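Aromatic-amino-acid:2-oxoglutarate transaminase (Candida albicans, PDB 6HND) transfers amino groups between aromatic amino acids and 2-oxo acids as a pyridoxal-phosphate-dependent aminotransferase, and possibly acts on 2-aminoadipate too. Local coordinates at the interface of chains A and B. Numbering follows the deposited sequence. Chains: chain A/B, Aromatic-amino-acid:2-oxoglutarate transaminase.

The interface of chains A and B. Residues chain A 413, 467-469, 492, 505; chain B 39-42.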
# COMPACT_ATOMS: atom_id res chain seq x y z
N LEU A 413 -1.34 -12.43 -33.52
CA LEU A 413 0.04 -12.86 -33.20
C LEU A 413 0.23 -14.31 -33.67
O LEU A 413 1.25 -14.59 -34.29
CB LEU A 413 0.30 -12.72 -31.70
CG LEU A 413 1.70 -13.14 -31.27
CD1 LEU A 413 2.75 -12.24 -31.93
CD2 LEU A 413 1.83 -13.11 -29.74
N ILE A 467 13.06 -7.37 -31.18
CA ILE A 467 11.88 -8.02 -30.53
C ILE A 467 12.30 -8.44 -29.13
O ILE A 467 13.34 -9.16 -28.99
CB ILE A 467 11.33 -9.18 -31.39
CG1 ILE A 467 9.99 -9.71 -30.87
CG2 ILE A 467 12.33 -10.31 -31.57
CD1 ILE A 467 8.96 -8.62 -30.64
N LEU A 468 11.55 -7.96 -28.12
CA LEU A 468 11.78 -8.23 -26.67
C LEU A 468 10.70 -9.18 -26.16
O LEU A 468 9.47 -8.89 -26.31
CB LEU A 468 11.76 -6.91 -25.89
CG LEU A 468 12.67 -5.81 -26.43
CD1 LEU A 468 12.48 -4.50 -25.66
CD2 LEU A 468 14.14 -6.24 -26.41
N VAL A 469 11.16 -10.28 -25.59
CA VAL A 469 10.31 -11.36 -25.01
C VAL A 469 10.91 -11.71 -23.64
O VAL A 469 12.01 -11.23 -23.36
CB VAL A 469 10.29 -12.57 -25.95
CG1 VAL A 469 9.72 -12.22 -27.29
CG2 VAL A 469 11.67 -13.19 -26.12
N CYS A 492 3.59 -11.44 -24.99
CA CYS A 492 2.46 -10.68 -24.45
C CYS A 492 2.01 -9.70 -25.51
O CYS A 492 2.84 -8.83 -25.88
CB CYS A 492 2.83 -9.96 -23.16
SG CYS A 492 1.38 -9.11 -22.49
N SER A 505 5.88 -7.70 -34.87
CA SER A 505 6.47 -8.40 -33.69
C SER A 505 6.68 -9.89 -34.00
O SER A 505 7.78 -10.38 -33.78
CB SER A 505 5.60 -8.21 -32.45
OG SER A 505 5.64 -6.84 -32.10
N LEU B 39 10.47 -3.52 -30.83
CA LEU B 39 9.08 -3.77 -30.34
C LEU B 39 9.14 -4.79 -29.19
O LEU B 39 10.08 -5.61 -29.15
CB LEU B 39 8.19 -4.25 -31.49
CG LEU B 39 7.98 -3.20 -32.58
CD1 LEU B 39 7.39 -3.82 -33.85
CD2 LEU B 39 7.10 -2.06 -32.05
N ALA B 40 8.20 -4.67 -28.25
CA ALA B 40 8.16 -5.46 -27.00
C ALA B 40 6.95 -6.41 -27.03
O ALA B 40 5.84 -5.95 -27.27
CB ALA B 40 8.07 -4.49 -25.84
N LEU B 41 7.20 -7.69 -26.78
CA LEU B 41 6.16 -8.69 -26.41
C LEU B 41 6.47 -9.19 -25.00
O LEU B 41 6.00 -10.31 -24.65
CB LEU B 41 6.18 -9.86 -27.42
CG LEU B 41 5.68 -9.56 -28.83
CD1 LEU B 41 5.93 -10.74 -29.74
CD2 LEU B 41 4.21 -9.18 -28.83
N SER B 42 7.21 -8.40 -24.20
CA SER B 42 7.81 -8.88 -22.93
C SER B 42 6.84 -8.63 -21.76
O SER B 42 6.24 -9.59 -21.29
CB SER B 42 9.18 -8.29 -22.69
OG SER B 42 9.21 -6.92 -23.02
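B:Leu41 and A:Leu468 meet through their backbones, where the short strand 39-40 of chain B lies parallel to strand 467-468 of chain A. The N-H of A:Leu468 donates to the carbonyl O of B:Leu39 at 3.0 Å. In return, B:Leu41 N donates to A:Leu468 O at 2.6 Å. A:Leu468 is therefore held at both its N-H and its carbonyl. On the other side of the segment, strand 488-492 takes part. A:Cys492 N reaches B:Leu41 O at 2.7 Å, in a more bent bond. The segment of chain B is thus hydrogen-bonded to two strands of chain A, 467-468 and 488-492.

The side chain of B:Leu41 carries the apolar contact. Its CG is anti to the carbonyl carbon (chi1 -70°), which directs the branch towards the helices of chain A. CD1 touches A:Ser505 CB of helix 499-518 at 3.7 Å and A:Ile467 CD1 at 3.8 Å. The CG1 of A:Ile467, anti to the backbone N (chi1 -171°), carries CD1 to B:Leu41, where the two side chains cross at a slant. A:Leu413, from helix 392-418, passes alongside in the opposite direction, with its CD1 4.1 Å from B:Leu41 CD1. The other methyl, CD2, lies by the carbonyl O of A:Cys492.

At the start of the segment, A:Ser505 OG packs against B:Leu39 CB at 3.7 Å. At the other end, B:Ser42 CB lies against the backbone of A:Leu468 and A:Val469.

The patch and its symmetric twin tie an N-terminal segment of each subunit to the other subunit, which should support the dimer typical of this aminotransferase family.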